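Local coordinates for mucus binding protein (Lactobacillus reuteri, PDB 3I57) that probably binds mucus from the bacterial cell wall and is seen here as a type 2 repeat, a unit reported to bind immunoglobulins, at residues 93-105 against 167-181. Residues are numbered along the deposited sequence; the frame is centred on the assembly and turned at random.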
ATOM      1  N   THR A  93      -0.647  -6.853  -7.138  1.00  8.77           N
ATOM      2  CA  THR A  93      -0.705  -8.074  -7.909  1.00  8.66           C
ATOM      3  C   THR A  93       0.474  -8.970  -7.589  1.00  9.02           C
ATOM      4  O   THR A  93       1.516  -8.497  -7.146  1.00  9.61           O
ATOM      5  CB  THR A  93      -0.714  -7.777  -9.425  1.00  7.76           C
ATOM      6  OG1 THR A  93       0.441  -6.997  -9.786  1.00 11.24           O
ATOM      7  CG2 THR A  93      -1.965  -7.003  -9.780  1.00  9.41           C
ATOM      8  N   LYS A  94       0.312 -10.275  -7.773  1.00  8.99           N
ATOM      9  CA  LYS A  94       1.481 -11.149  -7.774  1.00  9.04           C
ATOM     10  C   LYS A  94       1.208 -12.318  -8.703  1.00  9.51           C
ATOM     11  O   LYS A  94       0.068 -12.750  -8.827  1.00 10.15           O
ATOM     12  CB  LYS A  94       1.892 -11.569  -6.349  1.00 10.29           C
ATOM     13  CG  LYS A  94       1.584 -12.993  -5.926  1.00 13.22           C
ATOM     14  CD  LYS A  94       2.111 -13.261  -4.530  1.00 10.77           C
ATOM     15  CE  LYS A  94       0.998 -13.857  -3.682  1.00 12.26           C
ATOM     16  NZ  LYS A  94       1.525 -14.395  -2.415  1.00 14.20           N
ATOM     17  N   THR A  95       2.254 -12.804  -9.362  1.00  8.82           N
ATOM     18  CA  THR A  95       2.108 -13.918 -10.291  1.00  8.28           C
ATOM     19  C   THR A  95       3.020 -15.061  -9.828  1.00  7.88           C
ATOM     20  O   THR A  95       4.215 -14.856  -9.565  1.00  7.42           O
ATOM     21  CB  THR A  95       2.421 -13.461 -11.723  1.00  8.57           C
ATOM     22  OG1 THR A  95       1.475 -12.449 -12.118  1.00  9.88           O
ATOM     23  CG2 THR A  95       2.363 -14.638 -12.723  1.00  8.55           C
ATOM     24  N   LEU A  96       2.438 -16.248  -9.660  1.00  7.31           N
ATOM     25  CA  LEU A  96       3.204 -17.423  -9.270  1.00  6.69           C
ATOM     26  C   LEU A  96       3.305 -18.395 -10.449  1.00  6.92           C
ATOM     27  O   LEU A  96       2.422 -18.432 -11.307  1.00  7.46           O
ATOM     28  CB  LEU A  96       2.541 -18.158  -8.107  1.00  6.27           C
ATOM     29  CG  LEU A  96       2.241 -17.375  -6.832  1.00  8.29           C
ATOM     30  CD1 LEU A  96       1.738 -18.355  -5.761  1.00  8.17           C
ATOM     31  CD2 LEU A  96       3.509 -16.696  -6.353  1.00  9.93           C
ATOM     32  N   THR A  97       4.364 -19.201 -10.453  1.00  7.08           N
ATOM     33  CA  THR A  97       4.616 -20.105 -11.561  1.00  8.07           C
ATOM     34  C   THR A  97       4.687 -21.552 -11.081  1.00  8.35           C
ATOM     35  O   THR A  97       5.382 -21.874 -10.108  1.00  8.18           O
ATOM     36  CB  THR A  97       5.954 -19.752 -12.272  1.00  8.48           C
ATOM     37  OG1 THR A  97       5.867 -18.440 -12.817  1.00  7.95           O
ATOM     38  CG2 THR A  97       6.271 -20.738 -13.405  1.00  9.07           C
ATOM     39  N   GLU A  98       3.948 -22.426 -11.762  1.00  7.91           N
ATOM     40  CA  GLU A  98       4.034 -23.848 -11.484  1.00  8.10           C
ATOM     41  C   GLU A  98       5.039 -24.432 -12.486  1.00  8.43           C
ATOM     42  O   GLU A  98       4.984 -24.096 -13.666  1.00  8.70           O
ATOM     43  CB  GLU A  98       2.663 -24.503 -11.657  1.00  7.61           C
ATOM     44  CG  GLU A  98       2.788 -26.012 -11.887  1.00  8.07           C
ATOM     45  CD  GLU A  98       1.440 -26.668 -12.146  1.00  8.65           C
ATOM     46  OE1 GLU A  98       0.731 -26.168 -13.046  1.00  7.16           O
ATOM     47  OE2 GLU A  98       1.133 -27.683 -11.462  1.00  8.75           O
ATOM     48  N   THR A  99       5.964 -25.283 -12.018  1.00  7.62           N
ATOM     49  CA  THR A  99       6.963 -25.904 -12.901  1.00  7.64           C
ATOM     50  C   THR A  99       6.859 -27.409 -12.765  1.00  6.89           C
ATOM     51  O   THR A  99       6.917 -27.938 -11.643  1.00  6.70           O
ATOM     52  CB  THR A  99       8.399 -25.507 -12.494  1.00  8.41           C
ATOM     53  OG1 THR A  99       8.515 -24.093 -12.575  1.00  8.38           O
ATOM     54  CG2 THR A  99       9.426 -26.123 -13.442  1.00  8.39           C
ATOM     55  N   VAL A 100       6.702 -28.082 -13.899  1.00  7.56           N
ATOM     56  CA  VAL A 100       6.680 -29.535 -13.940  1.00  7.65           C
ATOM     57  C   VAL A 100       7.870 -30.057 -14.724  1.00  8.35           C
ATOM     58  O   VAL A 100       8.065 -29.709 -15.900  1.00  9.05           O
ATOM     59  CB  VAL A 100       5.408 -30.061 -14.583  1.00  8.50           C
ATOM     60  CG1 VAL A 100       5.416 -31.623 -14.574  1.00  8.62           C
ATOM     61  CG2 VAL A 100       4.163 -29.475 -13.879  1.00  6.76           C
ATOM     62  N   HIS A 101       8.676 -30.858 -14.045  1.00  8.23           N
ATOM     63  CA  HIS A 101       9.798 -31.544 -14.643  1.00  8.08           C
ATOM     64  C   HIS A 101       9.355 -32.918 -15.137  1.00  8.72           C
ATOM     65  O   HIS A 101       8.408 -33.519 -14.602  1.00  7.80           O
ATOM     66  CB  HIS A 101      10.924 -31.742 -13.606  1.00  8.15           C
ATOM     67  CG  HIS A 101      11.435 -30.477 -12.997  1.00  7.54           C
ATOM     68  ND1 HIS A 101      11.909 -29.421 -13.747  1.00  9.60           N
ATOM     69  CD2 HIS A 101      11.594 -30.121 -11.699  1.00 10.94           C
ATOM     70  CE1 HIS A 101      12.337 -28.466 -12.936  1.00 11.82           C
ATOM     71  NE2 HIS A 101      12.135 -28.858 -11.688  1.00 13.07           N
ATOM     72  N   TYR A 102      10.082 -33.439 -16.131  1.00  8.74           N
ATOM     73  CA  TYR A 102       9.766 -34.759 -16.711  1.00  9.57           C
ATOM     74  C   TYR A 102      11.046 -35.564 -16.751  1.00  9.85           C
ATOM     75  O   TYR A 102      12.016 -35.166 -17.410  1.00 11.04           O
ATOM     76  CB  TYR A 102       9.150 -34.655 -18.119  1.00  9.03           C
ATOM     77  CG  TYR A 102       7.883 -33.839 -18.146  1.00  9.17           C
ATOM     78  CD1 TYR A 102       6.691 -34.330 -17.599  1.00  8.47           C
ATOM     79  CD2 TYR A 102       7.897 -32.542 -18.661  1.00  9.99           C
ATOM     80  CE1 TYR A 102       5.537 -33.556 -17.590  1.00  7.34           C
ATOM     81  CE2 TYR A 102       6.772 -31.759 -18.653  1.00  9.63           C
ATOM     82  CZ  TYR A 102       5.592 -32.258 -18.134  1.00 10.73           C
ATOM     83  OH  TYR A 102       4.487 -31.426 -18.136  1.00 10.29           O
ATOM     84  N   LYS A 103      11.052 -36.674 -16.022  1.00 10.40           N
ATOM     85  CA  LYS A 103      12.277 -37.447 -15.789  1.00 11.95           C
ATOM     86  C   LYS A 103      12.051 -38.942 -15.886  1.00 13.50           C
ATOM     87  O   LYS A 103      10.939 -39.427 -15.710  1.00 12.63           O
ATOM     88  CB  LYS A 103      12.845 -37.132 -14.399  1.00 12.45           C
ATOM     89  CG  LYS A 103      13.250 -35.647 -14.187  1.00 11.86           C
ATOM     90  CD  LYS A 103      13.744 -35.369 -12.758  1.00 15.93           C
ATOM     91  CE  LYS A 103      14.211 -33.916 -12.572  1.00 17.63           C
ATOM     92  NZ  LYS A 103      14.951 -33.726 -11.267  1.00 15.24           N
ATOM     93  N   TYR A 104      13.126 -39.691 -16.136  1.00 14.86           N
ATOM     94  CA  TYR A 104      13.054 -41.130 -16.016  1.00 17.74           C
ATOM     95  C   TYR A 104      13.378 -41.454 -14.550  1.00 19.22           C
ATOM     96  O   TYR A 104      13.642 -40.543 -13.784  1.00 20.97           O
ATOM     97  CB  TYR A 104      14.020 -41.783 -17.021  1.00 17.12           C
ATOM     98  CG  TYR A 104      13.651 -41.541 -18.466  1.00 16.92           C
ATOM     99  CD1 TYR A 104      12.604 -42.222 -19.048  1.00 17.06           C
ATOM    100  CD2 TYR A 104      14.365 -40.628 -19.264  1.00 16.89           C
ATOM    101  CE1 TYR A 104      12.259 -42.017 -20.351  1.00 17.28           C
ATOM    102  CE2 TYR A 104      14.026 -40.416 -20.579  1.00 16.26           C
ATOM    103  CZ  TYR A 104      12.977 -41.128 -21.125  1.00 17.84           C
ATOM    104  OH  TYR A 104      12.595 -40.939 -22.428  1.00 17.81           O
ATOM    105  N   ALA A 105      13.359 -42.724 -14.139  1.00 22.07           N
ATOM    106  CA  ALA A 105      13.580 -43.068 -12.718  1.00 23.55           C
ATOM    107  C   ALA A 105      14.923 -42.647 -12.106  1.00 24.35           C
ATOM    108  O   ALA A 105      15.015 -42.449 -10.901  1.00 24.97           O
ATOM    109  CB  ALA A 105      13.334 -44.536 -12.469  1.00 23.90           C
ATOM    110  N   SER A 167      -2.492 -22.830  -6.277  1.00  7.96           N
ATOM    111  CA  SER A 167      -1.712 -22.184  -5.216  1.00  7.37           C
ATOM    112  C   SER A 167      -2.631 -21.348  -4.323  1.00  7.66           C
ATOM    113  O   SER A 167      -3.607 -20.753  -4.791  1.00  8.35           O
ATOM    114  CB  SER A 167      -0.619 -21.267  -5.773  1.00  7.25           C
ATOM    115  OG  SER A 167       0.489 -21.985  -6.317  1.00  8.51           O
ATOM    116  N   ASN A 168      -2.297 -21.288  -3.047  1.00  7.38           N
ATOM    117  CA  ASN A 168      -2.990 -20.435  -2.084  1.00  6.87           C
ATOM    118  C   ASN A 168      -2.391 -19.040  -2.148  1.00  7.67           C
ATOM    119  O   ASN A 168      -1.259 -18.892  -2.550  1.00  7.92           O
ATOM    120  CB  ASN A 168      -2.852 -21.014  -0.688  1.00  6.93           C
ATOM    121  CG  ASN A 168      -3.547 -22.344  -0.546  1.00  7.89           C
ATOM    122  OD1 ASN A 168      -4.565 -22.577  -1.197  1.00 11.36           O
ATOM    123  ND2 ASN A 168      -3.001 -23.238   0.297  1.00 11.56           N
ATOM    124  N   SER A 169      -3.150 -18.019  -1.742  1.00  8.18           N
ATOM    125  CA  SER A 169      -2.692 -16.632  -1.904  1.00  7.65           C
ATOM    126  C   SER A 169      -1.530 -16.263  -0.972  1.00  7.45           C
ATOM    127  O   SER A 169      -0.849 -15.260  -1.233  1.00  6.99           O
ATOM    128  CB  SER A 169      -3.857 -15.660  -1.701  1.00  7.71           C
ATOM    129  OG  SER A 169      -4.297 -15.711  -0.342  1.00  9.34           O
ATOM    130  N   ASP A 170      -1.283 -17.085   0.060  1.00  7.29           N
ATOM    131  CA  ASP A 170      -0.126 -16.889   0.945  1.00  8.10           C
ATOM    132  C   ASP A 170       1.184 -17.437   0.386  1.00  8.30           C
ATOM    133  O   ASP A 170       2.252 -17.192   0.954  1.00  7.84           O
ATOM    134  CB  ASP A 170      -0.376 -17.395   2.376  1.00  8.62           C
ATOM    135  CG  ASP A 170      -0.710 -18.893   2.449  1.00  9.30           C
ATOM    136  OD1 ASP A 170      -0.911 -19.558   1.421  1.00 10.41           O
ATOM    137  OD2 ASP A 170      -0.750 -19.399   3.567  1.00 14.01           O
ATOM    138  N   ALA A 171       1.129 -18.153  -0.735  1.00  7.66           N
ATOM    139  CA  ALA A 171       2.348 -18.745  -1.279  1.00  7.21           C
ATOM    140  C   ALA A 171       3.236 -17.697  -1.922  1.00  7.72           C
ATOM    141  O   ALA A 171       2.736 -16.780  -2.588  1.00  7.24           O
ATOM    142  CB  ALA A 171       2.043 -19.863  -2.308  1.00  7.49           C
ATOM    143  N   GLU A 172       4.533 -17.830  -1.702  1.00  7.13           N
ATOM    144  CA  GLU A 172       5.494 -16.913  -2.313  1.00  8.28           C
ATOM    145  C   GLU A 172       6.009 -17.487  -3.638  1.00  8.79           C
ATOM    146  O   GLU A 172       6.504 -16.750  -4.481  1.00  8.46           O
ATOM    147  CB  GLU A 172       6.636 -16.612  -1.364  1.00  8.82           C
ATOM    148  CG  GLU A 172       7.557 -15.470  -1.846  1.00 12.66           C
ATOM    149  CD  GLU A 172       6.836 -14.116  -1.953  1.00 15.07           C
ATOM    150  OE1 GLU A 172       5.698 -13.976  -1.431  1.00 11.84           O
ATOM    151  OE2 GLU A 172       7.439 -13.183  -2.546  1.00 20.10           O
ATOM    152  N   GLN A 173       5.908 -18.802  -3.825  1.00  8.34           N
ATOM    153  CA  GLN A 173       6.228 -19.363  -5.143  1.00  9.15           C
ATOM    154  C   GLN A 173       5.235 -20.454  -5.443  1.00  8.63           C
ATOM    155  O   GLN A 173       4.656 -21.030  -4.515  1.00  7.71           O
ATOM    156  CB  GLN A 173       7.639 -19.939  -5.163  1.00 10.07           C
ATOM    157  CG  GLN A 173       7.822 -21.092  -4.176  1.00 13.62           C
ATOM    158  CD  GLN A 173       9.289 -21.325  -3.844  1.00 20.27           C
ATOM    159  OE1 GLN A 173       9.940 -20.451  -3.251  1.00 20.80           O
ATOM    160  NE2 GLN A 173       9.824 -22.493  -4.236  1.00 18.69           N
ATOM    161  N   GLY A 174       5.028 -20.712  -6.731  1.00  8.01           N
ATOM    162  CA  GLY A 174       4.158 -21.810  -7.163  1.00  8.52           C
ATOM    163  C   GLY A 174       4.853 -23.146  -6.970  1.00  8.31           C
ATOM    164  O   GLY A 174       6.005 -23.189  -6.542  1.00  9.79           O
ATOM    165  N   PRO A 175       4.159 -24.256  -7.255  1.00  8.22           N
ATOM    166  CA  PRO A 175       4.745 -25.567  -6.942  1.00  8.20           C
ATOM    167  C   PRO A 175       5.732 -25.995  -8.000  1.00  8.48           C
ATOM    168  O   PRO A 175       5.580 -25.626  -9.162  1.00  8.06           O
ATOM    169  CB  PRO A 175       3.537 -26.508  -7.006  1.00  7.88           C
ATOM    170  CG  PRO A 175       2.637 -25.877  -8.042  1.00  8.54           C
ATOM    171  CD  PRO A 175       2.790 -24.366  -7.790  1.00  7.87           C
ATOM    172  N   THR A 176       6.699 -26.827  -7.626  1.00  8.00           N
ATOM    173  CA  THR A 176       7.599 -27.419  -8.608  1.00  8.41           C
ATOM    174  C   THR A 176       7.575 -28.912  -8.340  1.00  6.97           C
ATOM    175  O   THR A 176       7.768 -29.331  -7.183  1.00  8.19           O
ATOM    176  CB  THR A 176       9.031 -26.885  -8.449  1.00  8.44           C
ATOM    177  OG1 THR A 176       9.063 -25.489  -8.800  1.00 10.99           O
ATOM    178  CG2 THR A 176       9.960 -27.641  -9.386  1.00  9.95           C
ATOM    179  N   LEU A 177       7.297 -29.717  -9.362  1.00  7.27           N
ATOM    180  CA  LEU A 177       7.069 -31.135  -9.127  1.00  7.90           C
ATOM    181  C   LEU A 177       7.588 -31.917 -10.293  1.00  8.28           C
ATOM    182  O   LEU A 177       7.873 -31.341 -11.313  1.00  7.99           O
ATOM    183  CB  LEU A 177       5.575 -31.420  -8.896  1.00  8.42           C
ATOM    184  CG  LEU A 177       4.626 -31.140 -10.056  1.00  9.18           C
ATOM    185  CD1 LEU A 177       4.291 -32.411 -10.834  1.00 11.57           C
ATOM    186  CD2 LEU A 177       3.321 -30.496  -9.548  1.00 10.00           C
ATOM    187  N   THR A 178       7.758 -33.222 -10.117  1.00  8.43           N
ATOM    188  CA  THR A 178       8.323 -34.060 -11.155  1.00  8.86           C
ATOM    189  C   THR A 178       7.381 -35.199 -11.503  1.00  9.02           C
ATOM    190  O   THR A 178       6.908 -35.905 -10.626  1.00  9.94           O
ATOM    191  CB  THR A 178       9.658 -34.686 -10.697  1.00  8.97           C
ATOM    192  OG1 THR A 178      10.577 -33.648 -10.351  1.00  8.03           O
ATOM    193  CG2 THR A 178      10.260 -35.523 -11.849  1.00  9.08           C
ATOM    194  N   VAL A 179       7.115 -35.338 -12.791  1.00  9.40           N
ATOM    195  CA  VAL A 179       6.425 -36.470 -13.385  1.00  9.44           C
ATOM    196  C   VAL A 179       7.541 -37.461 -13.803  1.00 10.09           C
ATOM    197  O   VAL A 179       8.546 -37.038 -14.378  1.00  9.15           O
ATOM    198  CB  VAL A 179       5.595 -35.970 -14.579  1.00  8.57           C
ATOM    199  CG1 VAL A 179       5.123 -37.118 -15.482  1.00 10.11           C
ATOM    200  CG2 VAL A 179       4.353 -35.177 -14.063  1.00 10.37           C
ATOM    201  N   ILE A 180       7.370 -38.747 -13.482  1.00 10.67           N
ATOM    202  CA  ILE A 180       8.388 -39.791 -13.730  1.00 11.87           C
ATOM    203  C   ILE A 180       7.849 -40.743 -14.795  1.00 12.38           C
ATOM    204  O   ILE A 180       6.673 -41.126 -14.733  1.00 13.02           O
ATOM    205  CB  ILE A 180       8.648 -40.631 -12.450  1.00 12.96           C
ATOM    206  CG1 ILE A 180       9.354 -39.800 -11.393  1.00 13.30           C
ATOM    207  CG2 ILE A 180       9.492 -41.879 -12.776  1.00 12.27           C
ATOM    208  CD1 ILE A 180       9.530 -40.496 -10.090  1.00 19.80           C
ATOM    209  N   TYR A 181       8.686 -41.103 -15.773  1.00 11.92           N
ATOM    210  CA  TYR A 181       8.280 -41.990 -16.858  1.00 12.96           C
ATOM    211  C   TYR A 181       8.836 -43.379 -16.620  1.00 14.28           C
ATOM    212  O   TYR A 181      10.043 -43.551 -16.391  1.00 14.29           O
ATOM    213  CB  TYR A 181       8.756 -41.480 -18.239  1.00 13.18           C
ATOM    214  CG  TYR A 181       7.922 -40.354 -18.768  1.00 12.33           C
ATOM    215  CD1 TYR A 181       8.138 -39.042 -18.339  1.00 13.16           C
ATOM    216  CD2 TYR A 181       6.870 -40.598 -19.635  1.00 11.79           C
ATOM    217  CE1 TYR A 181       7.350 -38.012 -18.789  1.00 10.90           C
ATOM    218  CE2 TYR A 181       6.082 -39.573 -20.102  1.00 11.20           C
ATOM    219  CZ  TYR A 181       6.317 -38.278 -19.663  1.00  9.83           C
ATOM    220  OH  TYR A 181       5.511 -37.274 -20.128  1.00 11.92           O
TER
HETATM  221  O   HOH W   1       3.179 -12.232  -1.467  1.00 25.51           O
HETATM  222  O   HOH W   2       7.772 -23.305 -10.002  1.00  8.06           O
HETATM  223  O   HOH W   3       6.547 -19.112  -8.522  1.00  8.56           O
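Lys94 reaches from its strand into the turn at 168-171, its chain bent at chi3 (129°), and its ammonium group ties two carbonyls together there: NZ donates hydrogen bonds to Ser169 O at 2.8 Å and Ala171 O at 2.7 Å, in each case from above the carbonyl plane. A water links NZ to Glu172 OE1, which lies beyond salt-bridge range. Two residues on, Leu96 spreads its methyls over the strand end and the loop that follows: CD1 lies 3.8 Å from Ala171 CB and also touches Ser167 CB, and CD2 rests on the carbonyl of Glu172. At Gly174 the loop closes in on the strand; a water bridges its N to that of Thr97, and Gly174 CA comes within 3.2 Å of Thr97 O, a close approach that the lack of a side chain at Gly174 allows. Pro175 then sets its ring CG against CB and CG of Glu98.

From Thr99 and Thr176 onward the two strands run as parallel neighbours in a beta-grasp sheet, the fold of this Muc B2-like domain, while 93-104 pairs antiparallel with 112-127 along its other edge. Six N-H...O=C bonds, from Thr99 N to Pro175 O through Tyr181 N to Lys103 O, tie the two strands. On the face bearing Val100, Tyr102 and Val179, Val100 CG1 crosses to Val179 CG2 at 3.7 Å. Tyr102, with CG beside its backbone N (chi1 -58°), lies alongside Val179 and brings Tyr102 CD1 within 3.6 Å of Val179 CB. Tyr181 presents CE1 to Tyr102 CB, and its OH is hydrogen-bonded to Pro151 O. The other face is more polar: Thr99 and Thr176 point the same way, a water joining their hydroxyls to Thr97 O. Thr176 CG2 approaches His101 NE2 at 3.4 Å, Thr178 OG1 sits in plane at the imidazole edge, and His101 ND1 is hydrogen-bonded to Asp113 OD1.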